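Microcompartments protein (Halothece sp. PCC 7418, PDB 5VGU) probably forms hexameric tiles of the beta-carboxysome shell, as a CcmK4-type bacterial microcompartment protein. Local coordinates at residues Ser2-Gly7 / Ile45-Val51; Val6-Lys12 / Ala72-Ile78; Met24-Val30 / Glu53-Met58. One frame throughout, in Å; residues are numbered along the deposited sequence.

Contact 1: Ser2-Gly7 / Ile45-Val51; sequences SLDAVG and IIIRGDV
R48 reaches back over the start of the neighbouring strand because its chain is folded twice, at chi2 (-66°) and chi3 (-63°). Its guanidinium edge then meets three backbone carbonyls. NH2 donates to S2 O at 2.9 Å and to D4 O at 2.8 Å. NE donates to A5 O at 3.1 Å. S2 O and A5 O lie in the guanidinium plane, yet each is met from above its own carbonyl plane. The backbone N of G49 donates to A5 O from the opposite face of its plane, so this oxygen has two donors. R48 CD touches V6 CB at 3.6 Å. NH1 turns to E87, in a salt bridge, and to I92 O, tying in the C-terminal part of the chain. D4 and D50 bring their carboxylates to 4.1 Å (OD1 to OD1). One water donates to both oxygens and probably eases the repulsion; D4 OD2 bonds to Y94. G7 and I47 exchange two nearly straight backbone bonds. V6 CG2 lies beside I46 CG2 at 3.6 Å, and L18 of a second subunit packs on V6. This is the antiparallel pairing of two central strands in the BMC-domain sheet, with an arginine pinning the N-terminal lead-in.

Contact 2: Val6-Lys12 / Ala72-Ile78; sequences VGSLETK and ALETWVI
A classic beta bulge breaks the pairing of these two antiparallel strands: E74 and T75 both face E10. E10 O takes the backbone N of E74 at 2.9 Å, in the carbonyl plane, and that of T75 in a longer, weak bond. The register shifts by one, and K12 N then bonds to A72 O at 2.8 Å. On the other side of the bulge the ladder is regular. E10 N bonds to T75 O at 2.9 Å, and S8 and V77 exchange a pair of backbone bonds.

E10 and T75 lie side by side and point the same way. CG of E10 stands anti to the backbone N (chi1 -175°), which carries the extended chain past the threonine methyl; T75 CG2 sits 3.5 Å from E10 CB. The carboxylate ends in a salt bridge to R42 and bonds to T44 OG1 and to the backbone N of F14 in a second subunit. A leucine in place of E10 would probably leave R42 without this carboxylate and the F14 amide of the second subunit without its acceptor.

E74 folds back at chi2, so that OE2 comes to 3.5 Å from K12 CB. It touches the lysine's carbons, while K12 NZ bonds to S40 O. On the face carrying L9, the L73 side chain crosses that of L9 at about a right angle, with L73 CD1 3.6 Å from L9 CG. W76 CB comes to 3.2 Å from S8 O.

On the face of S8, E10, T75 and V77, F14, P15 and G70 of the second subunit pack against the sheet. Strand 42-49 flanks strand 5-12 on its other edge. Helices 14-27 and 51-65 cover the face of L9, L73 and W76.

Contact 3: Met24-Val30 / Glu53-Met58; sequences MVKTGRV and EVKTAM
E53 OE1 accepts the backbone N of R29 at 2.9 Å in an almost straight bond (176°), from above the carboxylate plane. The R29 side chain runs beside E53, pointing the same way, and its CB and CG touch the carboxylate. The two charged ends do not meet: R29 NE is 5.4 Å from E53 OE2. A bend at chi2 (-71°) turns the E53 carboxylate toward the R29 amide.

Next to it apolar side chains pack on one another and on backbone carbonyls. A57 CB touches M24 O at 3.4 Å and V30 CG2 at 3.7 Å. M24 CG lies 3.3 Å from A57 O. M24 and M58 lie side by side, and their CE methyls meet tightly at 3.5 Å. V30 CG1 reaches V54 CG2 at 4.0 Å.

The turn itself positions these groups. Helix 14-27 ends with T27 and G28 both donating to M24 O, and R29 centres an inverse gamma turn into strand 30-39. I47 of strand 42-49 touches M24, V30 and A57, and L9 touches both methionines. The chemistry is thus mostly apolar packing of the helix end and turn against helix 51-65, with one carboxylate-to-amide bond that probably steadies the turn.

In the fold
All three contacts lie within one BMC domain. Contacts 1 and 2 share V6 and G7 on strand 5-12, which is paired with strand 42-49 on one edge and with 72-79 on the other. Their centres are about 13 Å apart. L9 O and I45 N, 2.9 Å apart, probably continue the bonding between them. Contact 3 joins the helices that lie on this sheet, with its centre about 10 Å from that of contact 1 and about 14 Å from that of contact 2. M58 links all three: its CE lies 3.8 Å from G7 CA, and its CG 3.7 Å from W76 CE3. Contact 2 also faces a second subunit, which ties the sheet to the hexamer.

Contact 1: Ser2-Gly7 / Ile45-Val51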
loop_
_atom_site.group_PDB
_atom_site.type_symbol
_atom_site.label_atom_id
_atom_site.label_comp_id
_atom_site.label_asym_id
_atom_site.label_seq_id
_atom_site.Cartn_x
_atom_site.Cartn_y
_atom_site.Cartn_z
ATOM N N SER A 2 25.975 12.299 -9.248
ATOM C CA SER A 2 27.217 11.999 -8.534
ATOM C C SER A 2 27.682 10.597 -8.884
ATOM O O SER A 2 26.862 9.684 -9.011
ATOM C CB SER A 2 27.018 12.102 -7.013
ATOM O OG SER A 2 28.203 11.755 -6.307
ATOM N N LEU A 3 28.990 10.401 -9.006
ATOM C CA LEU A 3 29.518 9.061 -9.227
ATOM C C LEU A 3 29.905 8.359 -7.927
ATOM O O LEU A 3 30.447 7.245 -7.975
ATOM C CB LEU A 3 30.709 9.100 -10.195
ATOM C CG LEU A 3 30.353 9.514 -11.638
ATOM C CD1 LEU A 3 31.606 9.604 -12.515
ATOM C CD2 LEU A 3 29.299 8.612 -12.297
ATOM N N ASP A 4 29.622 8.976 -6.772
ATOM C CA ASP A 4 29.836 8.319 -5.487
ATOM C C ASP A 4 29.129 6.974 -5.456
ATOM O O ASP A 4 28.049 6.799 -6.038
ATOM C CB ASP A 4 29.294 9.175 -4.326
ATOM C CG ASP A 4 30.179 10.356 -3.987
ATOM O OD1 ASP A 4 31.234 10.535 -4.625
ATOM O OD2 ASP A 4 29.806 11.111 -3.077
ATOM N N ALA A 5 29.709 6.040 -4.708
ATOM C CA ALA A 5 29.088 4.741 -4.506
ATOM C C ALA A 5 27.733 4.890 -3.836
ATOM O O ALA A 5 27.441 5.892 -3.166
ATOM C CB ALA A 5 29.957 3.838 -3.650
ATOM N N VAL A 6 26.905 3.871 -4.015
ATOM C CA VAL A 6 25.615 3.805 -3.344
ATOM C C VAL A 6 25.552 2.511 -2.536
ATOM O O VAL A 6 25.986 1.445 -2.988
ATOM C CB VAL A 6 24.435 3.965 -4.345
ATOM C CG1 VAL A 6 24.482 3.028 -5.453
ATOM C CG2 VAL A 6 23.075 3.821 -3.628
ATOM N N GLY A 7 25.055 2.635 -1.321
ATOM C CA GLY A 7 24.722 1.484 -0.497
ATOM C C GLY A 7 23.232 1.480 -0.207
ATOM O O GLY A 7 22.646 2.530 0.075
ATOM N N ILE A 45 16.930 1.907 3.174
ATOM C CA ILE A 45 17.682 3.147 3.307
ATOM C C ILE A 45 18.793 3.151 2.264
ATOM O O ILE A 45 19.271 2.097 1.840
ATOM C CB ILE A 45 18.256 3.365 4.721
ATOM C CG1 ILE A 45 18.970 2.098 5.240
ATOM C CG2 ILE A 45 17.137 3.826 5.671
ATOM C CD1 ILE A 45 19.689 2.305 6.549
ATOM N N ILE A 46 19.208 4.357 1.871
ATOM C CA ILE A 46 20.182 4.572 0.803
ATOM C C ILE A 46 21.240 5.539 1.315
ATOM O O ILE A 46 20.922 6.649 1.763
ATOM C CB ILE A 46 19.533 5.122 -0.481
ATOM C CG1 ILE A 46 18.454 4.152 -1.001
ATOM C CG2 ILE A 46 20.583 5.344 -1.550
ATOM C CD1 ILE A 46 17.089 4.480 -0.506
ATOM N N ILE A 47 22.500 5.149 1.193
ATOM C CA ILE A 47 23.606 6.020 1.550
ATOM C C ILE A 47 24.458 6.236 0.306
ATOM O O ILE A 47 24.467 5.415 -0.610
ATOM C CB ILE A 47 24.486 5.480 2.704
ATOM C CG1 ILE A 47 25.013 4.079 2.376
ATOM C CG2 ILE A 47 23.724 5.466 4.003
ATOM C CD1 ILE A 47 26.086 3.579 3.331
ATOM N N ARG A 48 25.178 7.358 0.295
ATOM C CA ARG A 48 26.146 7.676 -0.745
ATOM C C ARG A 48 27.462 8.084 -0.111
ATOM O O ARG A 48 27.497 8.680 0.973
ATOM C CB ARG A 48 25.673 8.814 -1.639
ATOM C CG ARG A 48 24.324 8.554 -2.338
ATOM C CD ARG A 48 24.392 7.407 -3.370
ATOM N NE ARG A 48 25.303 7.708 -4.461
ATOM C CZ ARG A 48 25.014 8.413 -5.547
ATOM N NH1 ARG A 48 23.806 8.922 -5.743
ATOM N NH2 ARG A 48 25.964 8.633 -6.447
ATOM N N GLY A 49 28.534 7.796 -0.833
ATOM C CA GLY A 49 29.862 8.208 -0.431
ATOM C C GLY A 49 30.910 7.486 -1.252
ATOM O O GLY A 49 30.605 6.735 -2.193
ATOM N N ASP A 50 32.169 7.740 -0.895
ATOM C CA ASP A 50 33.262 6.986 -1.504
ATOM C C ASP A 50 33.074 5.494 -1.254
ATOM O O ASP A 50 32.577 5.082 -0.206
ATOM C CB ASP A 50 34.623 7.446 -0.963
ATOM C CG ASP A 50 35.006 8.843 -1.436
ATOM O OD1 ASP A 50 34.445 9.323 -2.449
ATOM O OD2 ASP A 50 35.884 9.463 -0.790
ATOM N N VAL A 51 33.459 4.672 -2.243
ATOM C CA VAL A 51 33.216 3.232 -2.149
ATOM C C VAL A 51 33.781 2.630 -0.866
ATOM O O VAL A 51 33.117 1.816 -0.211
ATOM C CB VAL A 51 33.734 2.507 -3.412
ATOM C CG1 VAL A 51 35.209 2.283 -3.397
ATOM C CG2 VAL A 51 33.097 1.137 -3.468
HETATM O O HOH W 1 33.487 8.843 -4.773
#

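Contact 2: Val6-Lys12 / Ala72-Ile78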
loop_
_atom_site.group_PDB
_atom_site.type_symbol
_atom_site.label_atom_id
_atom_site.label_comp_id
_atom_site.label_asym_id
_atom_site.label_seq_id
_atom_site.Cartn_x
_atom_site.Cartn_y
_atom_site.Cartn_z
ATOM N N VAL A 6 26.905 3.871 -4.015
ATOM C CA VAL A 6 25.615 3.805 -3.344
ATOM C C VAL A 6 25.552 2.511 -2.536
ATOM O O VAL A 6 25.986 1.445 -2.988
ATOM C CB VAL A 6 24.435 3.965 -4.345
ATOM C CG1 VAL A 6 24.482 3.028 -5.453
ATOM C CG2 VAL A 6 23.075 3.821 -3.628
ATOM N N GLY A 7 25.055 2.635 -1.321
ATOM C CA GLY A 7 24.722 1.484 -0.497
ATOM C C GLY A 7 23.232 1.480 -0.207
ATOM O O GLY A 7 22.646 2.530 0.075
ATOM N N SER A 8 22.642 0.293 -0.237
ATOM C CA SER A 8 21.233 0.165 0.068
ATOM C C SER A 8 21.039 -1.038 0.968
ATOM O O SER A 8 21.582 -2.113 0.700
ATOM C CB SER A 8 20.393 0.018 -1.221
ATOM O OG SER A 8 19.009 -0.076 -0.900
ATOM N N LEU A 9 20.237 -0.848 2.003
ATOM C CA LEU A 9 19.966 -1.867 3.003
ATOM C C LEU A 9 18.482 -1.830 3.333
ATOM O O LEU A 9 17.905 -0.753 3.498
ATOM C CB LEU A 9 20.838 -1.618 4.246
ATOM C CG LEU A 9 20.686 -2.545 5.446
ATOM C CD1 LEU A 9 22.003 -2.620 6.183
ATOM C CD2 LEU A 9 19.588 -2.051 6.375
ATOM N N GLU A 10 17.880 -3.009 3.476
ATOM C CA GLU A 10 16.448 -3.122 3.693
ATOM C C GLU A 10 16.185 -4.063 4.859
ATOM O O GLU A 10 16.739 -5.168 4.902
ATOM C CB GLU A 10 15.765 -3.617 2.396
ATOM C CG GLU A 10 14.262 -3.687 2.396
ATOM C CD GLU A 10 13.707 -3.975 1.002
ATOM O OE1 GLU A 10 14.105 -3.268 0.051
ATOM O OE2 GLU A 10 12.870 -4.898 0.877
ATOM N N THR A 11 15.346 -3.619 5.806
ATOM C CA THR A 11 15.013 -4.396 6.995
ATOM C C THR A 11 13.524 -4.702 7.050
ATOM O O THR A 11 12.693 -4.015 6.455
ATOM C CB THR A 11 15.393 -3.660 8.291
ATOM O OG1 THR A 11 14.628 -2.449 8.415
ATOM C CG2 THR A 11 16.875 -3.305 8.326
ATOM N N LYS A 12 13.191 -5.733 7.816
ATOM C CA LYS A 12 11.826 -5.928 8.276
ATOM C C LYS A 12 11.636 -5.063 9.516
ATOM O O LYS A 12 12.321 -5.264 10.526
ATOM C CB LYS A 12 11.572 -7.403 8.583
ATOM C CG LYS A 12 10.107 -7.746 8.881
ATOM C CD LYS A 12 9.248 -7.671 7.627
ATOM C CE LYS A 12 7.955 -8.444 7.806
ATOM N NZ LYS A 12 7.287 -8.688 6.492
ATOM N N ALA A 72 14.891 -7.699 11.303
ATOM C CA ALA A 72 15.567 -8.635 10.420
ATOM C C ALA A 72 16.188 -7.878 9.261
ATOM O O ALA A 72 15.593 -6.942 8.712
ATOM C CB ALA A 72 14.614 -9.722 9.879
ATOM N N LEU A 73 17.391 -8.284 8.909
ATOM C CA LEU A 73 18.053 -7.776 7.720
ATOM C C LEU A 73 17.577 -8.612 6.536
ATOM O O LEU A 73 17.801 -9.826 6.506
ATOM C CB LEU A 73 19.568 -7.865 7.883
ATOM C CG LEU A 73 20.375 -7.530 6.636
ATOM C CD1 LEU A 73 20.210 -6.059 6.296
ATOM C CD2 LEU A 73 21.834 -7.916 6.823
ATOM N N GLU A 74 16.912 -7.977 5.571
ATOM C CA GLU A 74 16.381 -8.728 4.432
ATOM C C GLU A 74 17.330 -8.759 3.241
ATOM O O GLU A 74 17.461 -9.801 2.590
ATOM C CB GLU A 74 15.035 -8.139 3.991
ATOM C CG GLU A 74 13.984 -8.146 5.085
ATOM C CD GLU A 74 13.387 -9.534 5.299
ATOM O OE1 GLU A 74 13.880 -10.516 4.703
ATOM O OE2 GLU A 74 12.421 -9.638 6.067
ATOM N N THR A 75 17.967 -7.639 2.904
ATOM C CA THR A 75 18.702 -7.558 1.642
ATOM C C THR A 75 19.527 -6.280 1.651
ATOM O O THR A 75 19.169 -5.302 2.315
ATOM C CB THR A 75 17.730 -7.612 0.435
ATOM O OG1 THR A 75 18.433 -7.501 -0.817
ATOM C CG2 THR A 75 16.651 -6.513 0.544
ATOM N N TRP A 76 20.659 -6.313 0.953
ATOM C CA TRP A 76 21.518 -5.137 0.853
ATOM C C TRP A 76 22.416 -5.278 -0.370
ATOM O O TRP A 76 22.617 -6.373 -0.903
ATOM C CB TRP A 76 22.362 -4.927 2.126
ATOM C CG TRP A 76 23.388 -6.005 2.369
ATOM C CD1 TRP A 76 23.215 -7.155 3.093
ATOM C CD2 TRP A 76 24.748 -6.021 1.914
ATOM N NE1 TRP A 76 24.390 -7.886 3.111
ATOM C CE2 TRP A 76 25.338 -7.209 2.393
ATOM C CE3 TRP A 76 25.524 -5.146 1.151
ATOM C CZ2 TRP A 76 26.656 -7.545 2.117
ATOM C CZ3 TRP A 76 26.840 -5.485 0.883
ATOM C CH2 TRP A 76 27.387 -6.671 1.369
ATOM N N VAL A 77 22.949 -4.142 -0.813
ATOM C CA VAL A 77 23.869 -4.130 -1.942
ATOM C C VAL A 77 24.728 -2.880 -1.862
ATOM O O VAL A 77 24.328 -1.861 -1.294
ATOM C CB VAL A 77 23.114 -4.219 -3.298
ATOM C CG1 VAL A 77 22.509 -2.884 -3.699
ATOM C CG2 VAL A 77 24.072 -4.712 -4.379
ATOM N N ILE A 78 25.912 -2.957 -2.461
ATOM C CA ILE A 78 26.732 -1.790 -2.755
ATOM C C ILE A 78 26.942 -1.743 -4.263
ATOM O O ILE A 78 27.324 -2.745 -4.880
ATOM C CB ILE A 78 28.086 -1.835 -2.016
ATOM C CG1 ILE A 78 27.849 -1.801 -0.509
ATOM C CG2 ILE A 78 28.980 -0.687 -2.519
ATOM C CD1 ILE A 78 29.093 -2.040 0.343
#

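Contact 3: Met24-Val30 / Glu53-Met58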
loop_
_atom_site.group_PDB
_atom_site.type_symbol
_atom_site.label_atom_id
_atom_site.label_comp_id
_atom_site.label_asym_id
_atom_site.label_seq_id
_atom_site.Cartn_x
_atom_site.Cartn_y
_atom_site.Cartn_z
ATOM N N MET A 24 25.525 3.550 10.198
ATOM C CA MET A 24 26.199 3.827 8.933
ATOM C C MET A 24 26.840 5.200 8.941
ATOM O O MET A 24 28.040 5.341 8.651
ATOM C CB MET A 24 25.196 3.719 7.779
ATOM C CG MET A 24 24.833 2.322 7.391
ATOM S SD MET A 24 23.417 2.349 6.264
ATOM C CE MET A 24 23.583 0.767 5.456
ATOM N N VAL A 25 26.062 6.233 9.282
ATOM C CA VAL A 25 26.578 7.592 9.174
ATOM C C VAL A 25 27.527 7.919 10.320
ATOM O O VAL A 25 28.338 8.846 10.201
ATOM C CB VAL A 25 25.451 8.637 9.117
ATOM C CG1 VAL A 25 24.644 8.450 7.835
ATOM C CG2 VAL A 25 24.550 8.580 10.362
ATOM N N LYS A 26 27.485 7.156 11.409
ATOM C CA LYS A 26 28.455 7.365 12.471
ATOM C C LYS A 26 29.785 6.667 12.207
ATOM O O LYS A 26 30.785 7.032 12.836
ATOM C CB LYS A 26 27.881 6.893 13.807
ATOM C CG LYS A 26 26.897 7.872 14.409
ATOM C CD LYS A 26 26.270 7.310 15.636
ATOM C CE LYS A 26 25.400 8.362 16.317
ATOM N NZ LYS A 26 24.593 7.737 17.395
ATOM N N THR A 27 29.834 5.670 11.320
ATOM C CA THR A 27 31.062 4.904 11.119
ATOM C C THR A 27 31.762 5.183 9.805
ATOM O O THR A 27 32.992 5.132 9.761
ATOM C CB THR A 27 30.813 3.391 11.207
ATOM O OG1 THR A 27 30.008 2.961 10.111
ATOM C CG2 THR A 27 30.129 3.019 12.507
ATOM N N GLY A 28 31.029 5.451 8.724
ATOM C CA GLY A 28 31.632 5.797 7.452
ATOM C C GLY A 28 31.362 7.257 7.155
ATOM O O GLY A 28 30.381 7.833 7.640
ATOM N N ARG A 29 32.254 7.860 6.370
ATOM C CA ARG A 29 32.059 9.214 5.851
ATOM C C ARG A 29 31.063 9.126 4.698
ATOM O O ARG A 29 31.399 9.186 3.513
ATOM C CB ARG A 29 33.390 9.823 5.417
ATOM C CG ARG A 29 34.404 9.918 6.554
ATOM C CD ARG A 29 35.672 10.635 6.116
ATOM N NE ARG A 29 35.438 12.074 6.008
ATOM C CZ ARG A 29 36.271 12.936 5.434
ATOM N NH1 ARG A 29 37.415 12.517 4.905
ATOM N NH2 ARG A 29 35.957 14.226 5.393
ATOM N N VAL A 30 29.799 8.920 5.078
ATOM C CA VAL A 30 28.726 8.710 4.119
ATOM C C VAL A 30 27.556 9.607 4.487
ATOM O O VAL A 30 27.430 10.077 5.623
ATOM C CB VAL A 30 28.276 7.237 4.067
ATOM C CG1 VAL A 30 29.445 6.340 3.700
ATOM C CG2 VAL A 30 27.661 6.780 5.401
ATOM N N GLU A 53 34.273 4.086 2.005
ATOM C CA GLU A 53 33.476 4.538 3.137
ATOM C C GLU A 53 32.100 3.868 3.148
ATOM O O GLU A 53 31.584 3.519 4.210
ATOM C CB GLU A 53 33.361 6.057 3.106
ATOM C CG GLU A 53 34.701 6.775 3.202
ATOM C CD GLU A 53 35.331 6.662 4.574
ATOM O OE1 GLU A 53 34.618 6.352 5.551
ATOM O OE2 GLU A 53 36.547 6.912 4.674
ATOM N N VAL A 54 31.508 3.638 1.975
ATOM C CA VAL A 54 30.236 2.915 1.921
ATOM C C VAL A 54 30.413 1.482 2.405
ATOM O O VAL A 54 29.542 0.934 3.091
ATOM C CB VAL A 54 29.649 2.982 0.499
ATOM C CG1 VAL A 54 28.439 2.038 0.349
ATOM C CG2 VAL A 54 29.260 4.408 0.185
ATOM N N LYS A 55 31.546 0.847 2.080
ATOM C CA LYS A 55 31.784 -0.511 2.578
ATOM C C LYS A 55 31.829 -0.534 4.100
ATOM O O LYS A 55 31.193 -1.378 4.743
ATOM C CB LYS A 55 33.085 -1.075 1.997
ATOM C CG LYS A 55 32.991 -1.462 0.544
ATOM C CD LYS A 55 34.374 -1.837 -0.023
ATOM C CE LYS A 55 34.966 -3.073 0.656
ATOM N NZ LYS A 55 36.330 -3.379 0.146
ATOM N N THR A 56 32.582 0.392 4.690
ATOM C CA THR A 56 32.696 0.455 6.143
ATOM C C THR A 56 31.348 0.749 6.788
ATOM O O THR A 56 30.985 0.135 7.802
ATOM C CB THR A 56 33.714 1.524 6.529
ATOM O OG1 THR A 56 34.983 1.166 5.981
ATOM C CG2 THR A 56 33.823 1.665 8.030
ATOM N N ALA A 57 30.618 1.727 6.243
ATOM C CA ALA A 57 29.293 2.044 6.778
ATOM C C ALA A 57 28.345 0.855 6.668
ATOM O O ALA A 57 27.577 0.571 7.600
ATOM C CB ALA A 57 28.711 3.258 6.059
ATOM N N MET A 58 28.364 0.158 5.528
ATOM C CA MET A 58 27.441 -0.957 5.343
ATOM C C MET A 58 27.686 -2.057 6.376
ATOM O O MET A 58 26.739 -2.632 6.918
ATOM C CB MET A 58 27.575 -1.511 3.918
ATOM C CG MET A 58 26.633 -2.652 3.584
ATOM S SD MET A 58 24.885 -2.167 3.623
ATOM C CE MET A 58 24.902 -0.701 2.578
#